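Local coordinates for Phosphoglucosamine/phosphogalactosamine mutase (Sulfolobus tokodaii, PDB 2F7L), which interconverts glucosamine 6-phosphate and glucosamine 1-phosphate, and likewise the galactosamine phosphates, for the synthesis of UDP-N-acetylated amino sugars, with magnesium as cofactor, at residues L79-K84 and P335-R340; D110-E115 and I312-A317; V307-I312 and G324-G329. All blocks are in the same frame, centred on the assembly; numbering follows the deposited sequence.

Contact 1 of 3, residues L79-K84 and P335-R340; sequences LQYAVK and PHQYVR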
loop_
_atom_site.group_PDB
_atom_site.type_symbol
_atom_site.label_atom_id
_atom_site.label_comp_id
_atom_site.label_asym_id
_atom_site.label_seq_id
_atom_site.Cartn_x
_atom_site.Cartn_y
_atom_site.Cartn_z
ATOM N N LEU A 79 9.192 -9.377 2.003
ATOM C CA LEU A 79 9.274 -10.050 3.294
ATOM C C LEU A 79 8.007 -10.888 3.461
ATOM O O LEU A 79 8.058 -12.054 3.817
ATOM C CB LEU A 79 9.344 -9.017 4.420
ATOM C CG LEU A 79 10.638 -8.534 5.087
ATOM C CD1 LEU A 79 11.799 -9.322 4.573
ATOM C CD2 LEU A 79 10.824 -7.029 4.858
ATOM N N GLN A 80 6.864 -10.276 3.209
ATOM C CA GLN A 80 5.604 -10.972 3.338
ATOM C C GLN A 80 5.567 -12.188 2.434
ATOM O O GLN A 80 5.144 -13.276 2.845
ATOM C CB GLN A 80 4.454 -10.037 2.982
ATOM C CG GLN A 80 4.282 -8.905 3.953
ATOM C CD GLN A 80 3.283 -7.897 3.466
ATOM O OE1 GLN A 80 3.468 -7.288 2.401
ATOM N NE2 GLN A 80 2.211 -7.707 4.229
ATOM N N TYR A 81 6.000 -11.995 1.192
ATOM C CA TYR A 81 6.016 -13.081 0.231
ATOM C C TYR A 81 6.877 -14.232 0.779
ATOM O O TYR A 81 6.573 -15.422 0.586
ATOM C CB TYR A 81 6.569 -12.593 -1.112
ATOM C CG TYR A 81 6.448 -13.658 -2.168
ATOM C CD1 TYR A 81 5.195 -14.032 -2.664
ATOM C CD2 TYR A 81 7.585 -14.363 -2.607
ATOM C CE1 TYR A 81 5.075 -15.073 -3.556
ATOM C CE2 TYR A 81 7.479 -15.398 -3.501
ATOM C CZ TYR A 81 6.226 -15.750 -3.980
ATOM O OH TYR A 81 6.125 -16.734 -4.931
ATOM N N ALA A 82 7.956 -13.861 1.465
ATOM C CA ALA A 82 8.843 -14.833 2.069
ATOM C C ALA A 82 8.087 -15.636 3.136
ATOM O O ALA A 82 8.073 -16.873 3.096
ATOM C CB ALA A 82 10.035 -14.138 2.675
ATOM N N VAL A 83 7.442 -14.961 4.079
ATOM C CA VAL A 83 6.720 -15.705 5.101
ATOM C C VAL A 83 5.589 -16.509 4.466
ATOM O O VAL A 83 5.275 -17.625 4.896
ATOM C CB VAL A 83 6.172 -14.772 6.210
ATOM C CG1 VAL A 83 5.561 -13.579 5.600
ATOM C CG2 VAL A 83 5.154 -15.503 7.062
ATOM N N LYS A 84 4.991 -15.950 3.428
ATOM C CA LYS A 84 3.915 -16.631 2.725
ATOM C C LYS A 84 4.359 -17.959 2.085
ATOM O O LYS A 84 3.728 -18.990 2.275
ATOM C CB LYS A 84 3.351 -15.716 1.626
ATOM C CG LYS A 84 2.297 -16.351 0.742
ATOM C CD LYS A 84 1.904 -15.424 -0.400
ATOM C CE LYS A 84 1.196 -16.165 -1.529
ATOM N NZ LYS A 84 -0.080 -16.805 -1.089
ATOM N N PRO A 335 -2.986 -14.160 -7.822
ATOM C CA PRO A 335 -2.100 -15.248 -8.239
ATOM C C PRO A 335 -0.711 -15.158 -7.607
ATOM O O PRO A 335 -0.101 -16.179 -7.315
ATOM C CB PRO A 335 -2.091 -15.131 -9.769
ATOM C CG PRO A 335 -2.645 -13.759 -10.034
ATOM C CD PRO A 335 -3.665 -13.567 -8.984
ATOM N N HIS A 336 -0.218 -13.945 -7.395
ATOM C CA HIS A 336 1.078 -13.745 -6.748
ATOM C C HIS A 336 0.807 -13.760 -5.242
ATOM O O HIS A 336 1.089 -14.731 -4.555
ATOM C CB HIS A 336 1.654 -12.394 -7.137
ATOM C CG HIS A 336 3.022 -12.146 -6.594
ATOM N ND1 HIS A 336 3.422 -10.912 -6.123
ATOM C CD2 HIS A 336 4.110 -12.947 -6.527
ATOM C CE1 HIS A 336 4.699 -10.959 -5.798
ATOM N NE2 HIS A 336 5.141 -12.181 -6.035
ATOM N N GLN A 337 0.269 -12.654 -4.741
ATOM C CA GLN A 337 -0.107 -12.537 -3.340
ATOM C C GLN A 337 -1.225 -11.518 -3.145
ATOM O O GLN A 337 -1.488 -10.694 -4.030
ATOM C CB GLN A 337 1.101 -12.217 -2.447
ATOM C CG GLN A 337 1.951 -11.032 -2.786
ATOM C CD GLN A 337 3.138 -10.951 -1.848
ATOM O OE1 GLN A 337 3.183 -11.657 -0.842
ATOM N NE2 GLN A 337 4.099 -10.088 -2.158
ATOM N N TYR A 338 -1.890 -11.594 -1.993
ATOM C CA TYR A 338 -3.000 -10.706 -1.684
ATOM C C TYR A 338 -2.628 -9.295 -1.265
ATOM O O TYR A 338 -3.488 -8.413 -1.261
ATOM C CB TYR A 338 -3.883 -11.329 -0.601
ATOM C CG TYR A 338 -4.606 -12.562 -1.079
ATOM C CD1 TYR A 338 -5.595 -12.484 -2.081
ATOM C CD2 TYR A 338 -4.260 -13.821 -0.587
ATOM C CE1 TYR A 338 -6.190 -13.620 -2.569
ATOM C CE2 TYR A 338 -4.854 -14.955 -1.069
ATOM C CZ TYR A 338 -5.803 -14.848 -2.051
ATOM O OH TYR A 338 -6.341 -16.005 -2.520
ATOM N N VAL A 339 -1.363 -9.074 -0.922
ATOM C CA VAL A 339 -0.922 -7.754 -0.488
ATOM C C VAL A 339 -0.509 -6.830 -1.627
ATOM O O VAL A 339 -0.317 -7.275 -2.751
ATOM C CB VAL A 339 0.270 -7.855 0.534
ATOM C CG1 VAL A 339 -0.205 -8.527 1.835
ATOM C CG2 VAL A 339 1.446 -8.607 -0.087
ATOM N N ARG A 340 -0.395 -5.540 -1.327
ATOM C CA ARG A 340 0.028 -4.549 -2.305
ATOM C C ARG A 340 1.472 -4.867 -2.635
ATOM O O ARG A 340 2.285 -5.006 -1.728
ATOM C CB ARG A 340 -0.010 -3.161 -1.699
ATOM C CG ARG A 340 -1.019 -3.004 -0.625
ATOM C CD ARG A 340 -0.902 -1.643 -0.073
ATOM N NE ARG A 340 -0.175 -1.638 1.187
ATOM C CZ ARG A 340 0.078 -0.531 1.878
ATOM N NH1 ARG A 340 -0.337 0.650 1.412
ATOM N NH2 ARG A 340 0.724 -0.607 3.033
#

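Contact 2 of 3, residues D110-E115 and I312-A317; sequences DKDGIE and IAHKVA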
loop_
_atom_site.group_PDB
_atom_site.type_symbol
_atom_site.label_atom_id
_atom_site.label_comp_id
_atom_site.label_asym_id
_atom_site.label_seq_id
_atom_site.Cartn_x
_atom_site.Cartn_y
_atom_site.Cartn_z
ATOM N N ASP A 110 1.033 -12.107 9.605
ATOM C CA ASP A 110 0.609 -13.435 10.025
ATOM C C ASP A 110 0.996 -14.560 9.065
ATOM O O ASP A 110 1.592 -14.336 8.013
ATOM C CB ASP A 110 -0.905 -13.459 10.245
ATOM C CG ASP A 110 -1.369 -14.727 10.920
ATOM O OD1 ASP A 110 -1.077 -14.916 12.110
ATOM O OD2 ASP A 110 -2.020 -15.552 10.251
ATOM N N LYS A 111 0.639 -15.774 9.470
ATOM C CA LYS A 111 0.920 -17.027 8.757
ATOM C C LYS A 111 0.647 -17.015 7.259
ATOM O O LYS A 111 1.357 -17.654 6.498
ATOM C CB LYS A 111 0.110 -18.140 9.422
ATOM C CG LYS A 111 0.336 -19.531 8.906
ATOM C CD LYS A 111 -0.270 -20.604 9.851
ATOM C CE LYS A 111 -1.797 -20.786 9.719
ATOM N NZ LYS A 111 -2.615 -19.666 10.245
ATOM N N ASP A 112 -0.379 -16.274 6.846
ATOM C CA ASP A 112 -0.792 -16.183 5.445
ATOM C C ASP A 112 -0.049 -15.173 4.553
ATOM O O ASP A 112 -0.284 -15.127 3.352
ATOM C CB ASP A 112 -2.319 -15.939 5.380
ATOM C CG ASP A 112 -2.778 -14.702 6.187
ATOM O OD1 ASP A 112 -4.018 -14.502 6.319
ATOM O OD2 ASP A 112 -1.914 -13.930 6.678
ATOM N N GLY A 113 0.843 -14.372 5.129
ATOM C CA GLY A 113 1.590 -13.413 4.335
ATOM C C GLY A 113 0.990 -12.024 4.366
ATOM O O GLY A 113 1.566 -11.068 3.853
ATOM N N ILE A 114 -0.178 -11.912 4.973
ATOM C CA ILE A 114 -0.853 -10.637 5.085
ATOM C C ILE A 114 -0.624 -10.116 6.506
ATOM O O ILE A 114 -0.288 -10.871 7.396
ATOM C CB ILE A 114 -2.359 -10.828 4.847
ATOM C CG1 ILE A 114 -2.554 -11.767 3.660
ATOM C CG2 ILE A 114 -3.044 -9.486 4.591
ATOM C CD1 ILE A 114 -3.996 -12.099 3.361
ATOM N N GLU A 115 -0.780 -8.823 6.722
ATOM C CA GLU A 115 -0.631 -8.288 8.071
ATOM C C GLU A 115 -1.739 -8.907 8.929
ATOM O O GLU A 115 -2.799 -9.291 8.426
ATOM C CB GLU A 115 -0.780 -6.778 8.039
ATOM C CG GLU A 115 -1.130 -6.288 6.658
ATOM C CD GLU A 115 0.062 -5.719 5.912
ATOM O OE1 GLU A 115 -0.047 -5.551 4.671
ATOM O OE2 GLU A 115 1.089 -5.422 6.572
ATOM N N ILE A 312 -8.274 -4.608 2.767
ATOM C CA ILE A 312 -8.482 -4.956 1.374
ATOM C C ILE A 312 -7.847 -6.309 1.076
ATOM O O ILE A 312 -8.488 -7.193 0.510
ATOM C CB ILE A 312 -7.859 -3.886 0.438
ATOM C CG1 ILE A 312 -8.664 -2.591 0.538
ATOM C CG2 ILE A 312 -7.755 -4.410 -1.006
ATOM C CD1 ILE A 312 -8.085 -1.456 -0.284
ATOM N N ALA A 313 -6.583 -6.469 1.455
ATOM C CA ALA A 313 -5.880 -7.719 1.202
ATOM C C ALA A 313 -6.761 -8.865 1.664
ATOM O O ALA A 313 -6.952 -9.831 0.937
ATOM C CB ALA A 313 -4.528 -7.736 1.923
ATOM N N HIS A 314 -7.320 -8.745 2.862
ATOM C CA HIS A 314 -8.205 -9.787 3.380
ATOM C C HIS A 314 -9.514 -9.917 2.568
ATOM O O HIS A 314 -9.910 -11.015 2.200
ATOM C CB HIS A 314 -8.503 -9.528 4.860
ATOM C CG HIS A 314 -7.374 -9.898 5.776
ATOM N ND1 HIS A 314 -6.874 -11.180 5.866
ATOM C CD2 HIS A 314 -6.664 -9.157 6.662
ATOM C CE1 HIS A 314 -5.908 -11.214 6.767
ATOM N NE2 HIS A 314 -5.761 -10.000 7.267
ATOM N N LYS A 315 -10.177 -8.804 2.273
ATOM C CA LYS A 315 -11.402 -8.862 1.489
ATOM C C LYS A 315 -11.136 -9.498 0.125
ATOM O O LYS A 315 -11.919 -10.305 -0.348
ATOM C CB LYS A 315 -11.998 -7.461 1.305
ATOM C CG LYS A 315 -13.404 -7.455 0.714
ATOM C CD LYS A 315 -13.983 -6.060 0.614
ATOM C CE LYS A 315 -15.239 -6.028 -0.250
ATOM N NZ LYS A 315 -16.330 -6.892 0.285
ATOM N N VAL A 316 -10.042 -9.140 -0.527
ATOM C CA VAL A 316 -9.772 -9.764 -1.813
ATOM C C VAL A 316 -9.691 -11.279 -1.590
ATOM O O VAL A 316 -10.383 -12.049 -2.269
ATOM C CB VAL A 316 -8.462 -9.264 -2.458
ATOM C CG1 VAL A 316 -8.248 -9.961 -3.795
ATOM C CG2 VAL A 316 -8.533 -7.784 -2.676
ATOM N N ALA A 317 -8.862 -11.709 -0.640
ATOM C CA ALA A 317 -8.758 -13.139 -0.352
ATOM C C ALA A 317 -10.156 -13.693 -0.006
ATOM O O ALA A 317 -10.691 -14.524 -0.737
ATOM C CB ALA A 317 -7.778 -13.388 0.806
#

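Contact 3 of 3, residues V307-I312 and G324-G329; sequences VGSVDI and GFEENG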
loop_
_atom_site.group_PDB
_atom_site.type_symbol
_atom_site.label_atom_id
_atom_site.label_comp_id
_atom_site.label_asym_id
_atom_site.label_seq_id
_atom_site.Cartn_x
_atom_site.Cartn_y
_atom_site.Cartn_z
ATOM N N VAL A 307 -11.502 2.275 3.739
ATOM C CA VAL A 307 -10.157 2.720 3.420
ATOM C C VAL A 307 -9.219 1.862 4.268
ATOM O O VAL A 307 -9.445 1.693 5.474
ATOM C CB VAL A 307 -9.961 4.203 3.814
ATOM C CG1 VAL A 307 -8.485 4.574 3.780
ATOM C CG2 VAL A 307 -10.780 5.095 2.885
ATOM N N GLY A 308 -8.174 1.319 3.643
ATOM C CA GLY A 308 -7.217 0.480 4.362
ATOM C C GLY A 308 -6.734 -0.713 3.545
ATOM O O GLY A 308 -7.544 -1.545 3.106
ATOM N N SER A 309 -5.416 -0.797 3.350
ATOM C CA SER A 309 -4.792 -1.870 2.572
ATOM C C SER A 309 -4.843 -3.271 3.180
ATOM O O SER A 309 -5.111 -4.245 2.472
ATOM C CB SER A 309 -3.337 -1.510 2.274
ATOM O OG SER A 309 -3.278 -0.414 1.383
ATOM N N VAL A 310 -4.554 -3.377 4.473
ATOM C CA VAL A 310 -4.586 -4.672 5.141
ATOM C C VAL A 310 -5.984 -5.273 4.946
ATOM O O VAL A 310 -6.129 -6.410 4.483
ATOM C CB VAL A 310 -4.307 -4.542 6.669
ATOM C CG1 VAL A 310 -4.231 -5.919 7.301
ATOM C CG2 VAL A 310 -3.026 -3.751 6.915
ATOM N N ASP A 311 -7.009 -4.495 5.295
ATOM C CA ASP A 311 -8.392 -4.929 5.164
ATOM C C ASP A 311 -8.675 -5.403 3.747
ATOM O O ASP A 311 -9.257 -6.464 3.543
ATOM C CB ASP A 311 -9.326 -3.777 5.519
ATOM C CG ASP A 311 -9.523 -3.617 7.024
ATOM O OD1 ASP A 311 -9.684 -2.448 7.479
ATOM O OD2 ASP A 311 -9.534 -4.657 7.736
ATOM N N ILE A 312 -8.274 -4.608 2.767
ATOM C CA ILE A 312 -8.482 -4.956 1.374
ATOM C C ILE A 312 -7.847 -6.309 1.076
ATOM O O ILE A 312 -8.488 -7.193 0.510
ATOM C CB ILE A 312 -7.859 -3.886 0.438
ATOM C CG1 ILE A 312 -8.664 -2.591 0.538
ATOM C CG2 ILE A 312 -7.755 -4.410 -1.006
ATOM C CD1 ILE A 312 -8.085 -1.456 -0.284
ATOM N N GLY A 324 -7.251 -6.262 -6.264
ATOM C CA GLY A 324 -7.674 -5.200 -5.377
ATOM C C GLY A 324 -6.685 -4.076 -5.546
ATOM O O GLY A 324 -5.615 -4.293 -6.090
ATOM N N PHE A 325 -7.041 -2.869 -5.132
ATOM C CA PHE A 325 -6.110 -1.753 -5.208
ATOM C C PHE A 325 -6.617 -0.526 -4.455
ATOM O O PHE A 325 -7.796 -0.448 -4.083
ATOM C CB PHE A 325 -5.784 -1.391 -6.663
ATOM C CG PHE A 325 -6.924 -0.768 -7.423
ATOM C CD1 PHE A 325 -7.865 -1.560 -8.079
ATOM C CD2 PHE A 325 -7.053 0.620 -7.498
ATOM C CE1 PHE A 325 -8.920 -0.980 -8.803
ATOM C CE2 PHE A 325 -8.093 1.205 -8.208
ATOM C CZ PHE A 325 -9.030 0.403 -8.864
ATOM N N GLU A 326 -5.701 0.406 -4.195
ATOM C CA GLU A 326 -6.025 1.649 -3.513
ATOM C C GLU A 326 -5.652 2.785 -4.440
ATOM O O GLU A 326 -4.812 2.616 -5.306
ATOM C CB GLU A 326 -5.236 1.803 -2.211
ATOM C CG GLU A 326 -5.675 0.903 -1.079
ATOM C CD GLU A 326 -5.671 1.625 0.270
ATOM O OE1 GLU A 326 -6.702 2.251 0.632
ATOM O OE2 GLU A 326 -4.626 1.581 0.969
ATOM N N GLU A 327 -6.257 3.950 -4.247
ATOM C CA GLU A 327 -5.967 5.095 -5.094
ATOM C C GLU A 327 -4.555 5.633 -4.872
ATOM O O GLU A 327 -4.030 6.412 -5.676
ATOM C CB GLU A 327 -7.015 6.187 -4.854
ATOM C CG GLU A 327 -7.361 6.462 -3.400
ATOM C CD GLU A 327 -6.286 7.243 -2.666
ATOM O OE1 GLU A 327 -5.797 8.239 -3.241
ATOM O OE2 GLU A 327 -5.939 6.872 -1.514
ATOM N N ASN A 328 -3.937 5.183 -3.788
ATOM C CA ASN A 328 -2.590 5.613 -3.419
ATOM C C ASN A 328 -1.447 4.777 -4.020
ATOM O O ASN A 328 -0.298 4.954 -3.638
ATOM C CB ASN A 328 -2.449 5.609 -1.886
ATOM C CG ASN A 328 -2.638 4.203 -1.262
ATOM O OD1 ASN A 328 -2.096 3.195 -1.738
ATOM N ND2 ASN A 328 -3.396 4.149 -0.176
ATOM N N GLY A 329 -1.748 3.898 -4.968
ATOM C CA GLY A 329 -0.718 3.043 -5.540
ATOM C C GLY A 329 -0.979 1.748 -4.807
ATOM O O GLY A 329 -1.963 1.659 -4.074
#

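Contact 1 of 3, residues L79-K84 and P335-R340
Q337 NE2 donates to two oxygens, D341 OD2 and P77 O, and so holds the carboxamide whose OE1 lies 3.3 Å from Y81 CA. This is an interdomain packing contact of the phosphohexose mutase fold: helix 76-86 of domain I meets the domain III loop between strand 329-332 and helix 342-356, with no direct hydrogen bond between 79-84 and 335-340. Q337 CG sits between the backbone N and the carbonyl carbon (chi1 54°), and the extended chain beyond it runs to the helix. There OE1 reaches the edge of the Y81 ring, 3.6 Å from CD1, with amide and phenol planes almost perpendicular. Y81, its CG anti to the backbone N (chi1 -173°), presents one ring face to H336. The two rings form an offset stack with centroids 4.8 Å apart and planes at 25°, and H336 NE2 lies over the phenol toward its rim. Helix 151-160 adds T154 and Y155 against Y81, and I159 against H336. Near D243 and D245, magnesium ligands by similarity, Q80 and V339 meet tip to tip; both valine methyls lie on one side of the amide plane, CG2 3.5 Å from Q80 OE1 and CG1 3.5 Å from Q80 NE2. K84, one turn on, crosses Q337 at a slant, its CD 3.9 Å from Q337 CB and its CE 3.4 Å from H336 O.

Contact 2 of 3, residues D110-E115 and I312-A317
A buried apolar and CH-pi contact, I114 against A313 and H314, with one hydrogen bond, joins two domains of the mutase: the loop between strand 103-109 and helix 118-130 in domain I packs on helix 309-318 in domain III. I114 CG2 does most of the touching. It lies 3.5 Å from A313 CB, and also over one face of the imidazole as a CH-pi contact, 4.0 Å from the H314 ring centroid and 18° off the ring normal. H314 CG stands anti to the carbonyl carbon (chi1 -77°), and the ring turns one face to CG2. I114 CD1 adds to the contact, 3.9 Å from H314 ND1. At the ring's edge H314 NE2 donates to E115 O at 3.3 Å, with an N-H...O angle of 145°. The donor approaches almost in line with the carbonyl, though the acceptor is tilted somewhat from the imidazole plane. The loop is shaped by a type I turn from D110 to G113 and by an Asx turn in which D112 OD2 accepts from I114 N at 3.2 Å. D112 OD1 meanwhile lies 3.8 Å from H314 CE1, near the ring plane. The bond to E115 O requires a proton on NE2; the nearby D112 carboxylate, not in contact with ND1, might additionally favour a positive imidazole.

Contact 3 of 3, residues V307-I312 and G324-G329
The carboxylate of E326 faces the start of helix 309-318 and is approached by N328 ND2, by S309 OG at a doubtfully short modelled distance, and weakly by G308 N. Within domain III, strand 301-305, this helix and strand 323-326 form a beta-alpha-beta crossover between parallel strands, with strand 280-284 lying between them in the sheet. E326 CG stands anti to the carbonyl carbon (chi1 -73°) and the chain bends at chi2, bringing the carboxylate to the helix start. OE2 has one well-shaped bond: N328 ND2 reaches it at 3.1 Å with an angle of 157°, from well above the carboxylate plane. OE1 receives a weak bond of 3.5 Å from N of G308, the N-cap residue. Against the aliphatic part of the acid, I312 CD1 lies 3.5 Å from E326 CG. F325 O is hydrogen-bonded to T283 OG1, and F325 pairs with V282 through the backbone. E326 to G329 forms a type I turn, whose Glu-Glu-Asn-Gly sequence probably corresponds to the sugar-recognition loop of phosphohexose mutases. N328 thus satisfies OE2, OE1 has only a weak bond across these segments, and the S309 contact, if real, would tie the turn to the helix start.

All three contacts are largely buried, but contacts 1 and 2 lie at the border of the first and third domains, whereas contact 3 lies wholly inside domain III and nearest the centre of the chain. Contacts 2 and 3 use the same helix, 309-318: its beginning faces a carboxylate, its next turns give apolar surface and a histidine. Contact 1 relies on stacking and van der Waals contact, contact 2 adds one interdomain hydrogen bond, and contact 3 is the most polar. A weak bond from Q80 to E115 joins contacts 1 and 2 close to D243 and D245, magnesium ligands by similarity; R340, salt-bridged to D245, packs on S309 and so connects contacts 1 and 3.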